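Local coordinates for protein papain-like protease (Human betacoronavirus 2c EMC/2012, PDB 4RNA) that is a papain-like cysteine protease of the MERS coronavirus that probably cuts the viral polyprotein and, as in related enzymes, removes ubiquitin from host proteins, at residues L4-G14 / P47-L58. Residues are numbered along the deposited sequence; the frame is centred on the assembly and turned at random.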
loop_
_atom_site.group_PDB
_atom_site.type_symbol
_atom_site.label_atom_id
_atom_site.label_comp_id
_atom_site.label_asym_id
_atom_site.label_seq_id
_atom_site.Cartn_x
_atom_site.Cartn_y
_atom_site.Cartn_z
ATOM N N LEU A 4 34.901 1.971 -26.810
ATOM C CA LEU A 4 34.463 3.325 -26.305
ATOM C C LEU A 4 33.846 3.367 -24.870
ATOM O O LEU A 4 33.029 2.511 -24.472
ATOM C CB LEU A 4 33.521 3.959 -27.324
ATOM C CG LEU A 4 33.163 5.416 -27.136
ATOM C CD1 LEU A 4 33.125 6.054 -28.519
ATOM C CD2 LEU A 4 31.835 5.524 -26.390
ATOM N N THR A 5 34.248 4.352 -24.080
ATOM C CA THR A 5 33.686 4.491 -22.744
ATOM C C THR A 5 33.175 5.882 -22.483
ATOM O O THR A 5 33.624 6.856 -23.119
ATOM C CB THR A 5 34.633 4.040 -21.631
ATOM O OG1 THR A 5 35.775 4.879 -21.645
ATOM C CG2 THR A 5 35.058 2.577 -21.842
ATOM N N ILE A 6 32.204 5.955 -21.552
ATOM C CA ILE A 6 31.652 7.194 -21.016
ATOM C C ILE A 6 31.622 7.231 -19.488
ATOM O O ILE A 6 31.686 6.196 -18.819
ATOM C CB ILE A 6 30.268 7.526 -21.578
ATOM C CG1 ILE A 6 29.214 6.525 -21.068
ATOM C CG2 ILE A 6 30.338 7.608 -23.093
ATOM C CD1 ILE A 6 27.809 6.924 -21.413
ATOM N N GLU A 7 31.523 8.442 -18.953
ATOM C CA GLU A 7 31.313 8.662 -17.517
ATOM C C GLU A 7 29.903 9.237 -17.359
ATOM O O GLU A 7 29.464 10.111 -18.155
ATOM C CB GLU A 7 32.353 9.604 -16.954
ATOM C CG GLU A 7 33.658 8.901 -16.618
ATOM C CD GLU A 7 34.582 9.695 -15.678
ATOM O OE1 GLU A 7 34.388 10.924 -15.547
ATOM O OE2 GLU A 7 35.511 9.104 -15.052
ATOM N N VAL A 8 29.158 8.695 -16.393
ATOM C CA VAL A 8 27.808 9.214 -16.094
ATOM C C VAL A 8 27.762 9.444 -14.608
ATOM O O VAL A 8 28.500 8.790 -13.863
ATOM C CB VAL A 8 26.696 8.210 -16.440
ATOM C CG1 VAL A 8 26.503 8.111 -17.961
ATOM C CG2 VAL A 8 26.964 6.851 -15.804
ATOM N N LEU A 9 26.842 10.317 -14.194
ATOM C CA LEU A 9 26.659 10.568 -12.754
ATOM C C LEU A 9 25.341 9.863 -12.389
ATOM O O LEU A 9 24.274 10.081 -13.000
ATOM C CB LEU A 9 26.535 12.077 -12.454
ATOM C CG LEU A 9 27.814 12.933 -12.700
ATOM C CD1 LEU A 9 27.528 14.421 -12.490
ATOM C CD2 LEU A 9 28.981 12.513 -11.849
ATOM N N VAL A 10 25.436 9.007 -11.418
ATOM C CA VAL A 10 24.315 8.197 -11.010
ATOM C C VAL A 10 23.751 8.686 -9.690
ATOM O O VAL A 10 24.499 8.832 -8.686
ATOM C CB VAL A 10 24.755 6.705 -10.999
ATOM C CG1 VAL A 10 23.623 5.837 -10.492
ATOM C CG2 VAL A 10 25.050 6.275 -12.489
ATOM N N THR A 11 22.434 8.854 -9.620
ATOM C CA THR A 11 21.855 9.295 -8.329
ATOM C C THR A 11 20.517 8.565 -8.079
ATOM O O THR A 11 19.853 8.099 -9.017
ATOM C CB THR A 11 21.669 10.857 -8.338
ATOM O OG1 THR A 11 21.155 11.347 -7.110
ATOM C CG2 THR A 11 20.544 11.236 -9.442
ATOM N N VAL A 12 20.132 8.458 -6.830
ATOM C CA VAL A 12 18.745 8.108 -6.464
ATOM C C VAL A 12 17.973 9.272 -5.832
ATOM O O VAL A 12 16.741 9.191 -5.583
ATOM C CB VAL A 12 18.654 6.891 -5.525
ATOM C CG1 VAL A 12 19.382 5.687 -6.070
ATOM C CG2 VAL A 12 19.146 7.220 -4.074
ATOM N N ASP A 13 18.661 10.378 -5.608
ATOM C CA ASP A 13 18.060 11.467 -4.851
ATOM C C ASP A 13 18.257 12.856 -5.446
ATOM O O ASP A 13 17.612 13.800 -4.995
ATOM C CB ASP A 13 18.536 11.422 -3.391
ATOM C CG ASP A 13 20.043 11.664 -3.242
ATOM O OD1 ASP A 13 20.736 11.905 -4.245
ATOM O OD2 ASP A 13 20.511 11.682 -2.095
ATOM N N GLY A 14 19.106 13.020 -6.477
ATOM C CA GLY A 14 19.253 14.328 -7.121
ATOM C C GLY A 14 20.147 15.254 -6.298
ATOM O O GLY A 14 20.382 16.406 -6.662
ATOM N N PRO A 47 24.592 2.367 -23.865
ATOM C CA PRO A 47 25.054 3.761 -23.626
ATOM C C PRO A 47 25.774 4.377 -24.832
ATOM O O PRO A 47 26.527 3.680 -25.570
ATOM C CB PRO A 47 26.080 3.606 -22.478
ATOM C CG PRO A 47 25.729 2.304 -21.842
ATOM C CD PRO A 47 25.250 1.414 -22.973
ATOM N N ASP A 48 25.568 5.674 -24.975
ATOM C CA ASP A 48 25.920 6.439 -26.155
ATOM C C ASP A 48 26.888 7.598 -25.787
ATOM O O ASP A 48 26.808 8.140 -24.658
ATOM C CB ASP A 48 24.616 6.989 -26.723
ATOM C CG ASP A 48 24.796 7.645 -28.035
ATOM O OD1 ASP A 48 24.671 6.934 -29.053
ATOM O OD2 ASP A 48 25.057 8.870 -28.054
ATOM N N GLU A 49 27.795 7.976 -26.717
ATOM C CA GLU A 49 28.693 9.152 -26.526
ATOM C C GLU A 49 27.872 10.358 -26.057
ATOM O O GLU A 49 28.316 11.139 -25.212
ATOM C CB GLU A 49 29.456 9.555 -27.813
ATOM C CG GLU A 49 30.376 8.518 -28.456
ATOM C CD GLU A 49 29.693 7.693 -29.560
ATOM O OE1 GLU A 49 29.817 8.060 -30.768
ATOM O OE2 GLU A 49 29.028 6.677 -29.219
ATOM N N LYS A 50 26.662 10.488 -26.602
ATOM C CA LYS A 50 25.797 11.625 -26.309
ATOM C C LYS A 50 25.454 11.806 -24.817
ATOM O O LYS A 50 25.358 12.945 -24.338
ATOM C CB LYS A 50 24.591 11.612 -27.271
ATOM C CG LYS A 50 25.042 12.121 -28.655
ATOM C CD LYS A 50 24.412 11.499 -29.898
ATOM C CE LYS A 50 25.261 11.899 -31.109
ATOM N NZ LYS A 50 24.477 12.194 -32.343
ATOM N N GLN A 51 25.360 10.710 -24.059
ATOM C CA GLN A 51 25.057 10.847 -22.638
ATOM C C GLN A 51 26.257 10.954 -21.718
ATOM O O GLN A 51 26.079 10.956 -20.492
ATOM C CB GLN A 51 24.061 9.790 -22.107
ATOM C CG GLN A 51 24.314 8.351 -22.502
ATOM C CD GLN A 51 23.270 7.772 -23.463
ATOM O OE1 GLN A 51 23.196 6.553 -23.644
ATOM N NE2 GLN A 51 22.472 8.635 -24.082
ATOM N N ASN A 52 27.462 11.079 -22.268
ATOM C CA ASN A 52 28.687 11.281 -21.432
ATOM C C ASN A 52 28.587 12.532 -20.559
ATOM O O ASN A 52 28.117 13.577 -20.996
ATOM C CB ASN A 52 29.921 11.351 -22.332
ATOM C CG ASN A 52 31.208 11.543 -21.557
ATOM O OD1 ASN A 52 31.647 10.670 -20.799
ATOM N ND2 ASN A 52 31.861 12.692 -21.791
ATOM N N GLY A 53 28.978 12.437 -19.285
ATOM C CA GLY A 53 28.784 13.567 -18.396
ATOM C C GLY A 53 27.384 13.861 -17.877
ATOM O O GLY A 53 27.227 14.725 -17.017
ATOM N N HIS A 54 26.365 13.165 -18.383
ATOM C CA HIS A 54 24.968 13.316 -17.892
ATOM C C HIS A 54 24.672 12.546 -16.618
ATOM O O HIS A 54 25.408 11.604 -16.234
ATOM C CB HIS A 54 23.975 12.913 -18.964
ATOM C CG HIS A 54 23.818 13.937 -20.040
ATOM N ND1 HIS A 54 22.818 14.851 -20.034
ATOM C CD2 HIS A 54 24.593 14.204 -21.166
ATOM C CE1 HIS A 54 22.929 15.640 -21.123
ATOM N NE2 HIS A 54 24.017 15.248 -21.814
ATOM N N SER A 55 23.596 12.976 -15.958
ATOM C CA SER A 55 23.051 12.374 -14.725
ATOM C C SER A 55 22.029 11.292 -15.002
ATOM O O SER A 55 21.124 11.527 -15.770
ATOM C CB SER A 55 22.360 13.445 -13.881
ATOM O OG SER A 55 23.355 14.043 -13.091
ATOM N N LEU A 56 22.154 10.131 -14.341
ATOM C CA LEU A 56 21.166 9.053 -14.491
ATOM C C LEU A 56 20.489 8.744 -13.189
ATOM O O LEU A 56 21.133 8.737 -12.108
ATOM C CB LEU A 56 21.800 7.765 -15.038
ATOM C CG LEU A 56 22.373 7.796 -16.445
ATOM C CD1 LEU A 56 22.997 6.408 -16.670
ATOM C CD2 LEU A 56 21.292 8.134 -17.513
ATOM N N TYR A 57 19.188 8.454 -13.291
ATOM C CA TYR A 57 18.414 8.086 -12.098
ATOM C C TYR A 57 18.376 6.588 -11.930
ATOM O O TYR A 57 17.807 5.916 -12.696
ATOM C CB TYR A 57 17.003 8.689 -12.170
ATOM C CG TYR A 57 17.054 10.009 -11.548
ATOM C CD1 TYR A 57 17.412 11.129 -12.292
ATOM C CD2 TYR A 57 16.834 10.139 -10.166
ATOM C CE1 TYR A 57 17.527 12.373 -11.671
ATOM C CE2 TYR A 57 16.902 11.378 -9.551
ATOM C CZ TYR A 57 17.282 12.469 -10.300
ATOM O OH TYR A 57 17.344 13.673 -9.642
ATOM N N LEU A 58 19.046 6.036 -10.939
ATOM C CA LEU A 58 19.097 4.557 -10.796
ATOM C C LEU A 58 17.870 4.052 -9.987
ATOM O O LEU A 58 17.474 4.684 -8.991
ATOM C CB LEU A 58 20.389 4.130 -10.067
ATOM C CG LEU A 58 20.630 2.605 -9.906
ATOM C CD1 LEU A 58 20.777 1.808 -11.251
ATOM C CD2 LEU A 58 21.904 2.454 -9.097
#
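Ile6 packs its CD1 among Pro47, Asp48 and Gln51, at the two ends of the 3-10 turn 49-51, 3.6 Å from Asp48 O and 3.9 Å from both Pro47 CB and Gln51 CG. Placing CG1 between the backbone N and the carbonyl carbon (chi1 69°) brings CD1 up against Pro47 CB, while CG2 lies against Asn52 CB. The Asn52 amide runs past Ile6 in the opposite direction, and its OD1 takes Glu7 N at 2.9 Å, in the carbonyl plane and almost straight (175°), standing in for a strand carbonyl. From there the backbones zip up in parallel: Glu7 O receives Gly53 N, and Leu9 and Thr11 each bond through both N and O, Leu9 to His54 and Leu56, Thr11 to Leu56 and Leu58. Leu56 CD1 meets both Val8 methyls at 4.1 Å; its bridge partner Val10, on the same face, reaches Leu58 CB with CG1. On the other, Tyr57 lies beside Thr11, whose CG2 sits over the ring, 3.7 Å from its centroid (CH-pi); Thr11 OG1 accepts from Asp13 N (ST turn) and Gly14 N (ST motif) and also bonds Asn16 O. In this ubiquitin-like beta-grasp sheet, strands 18-23 and 35-37 flank the pair, with helices 28-31 and 64-74 against its side chains.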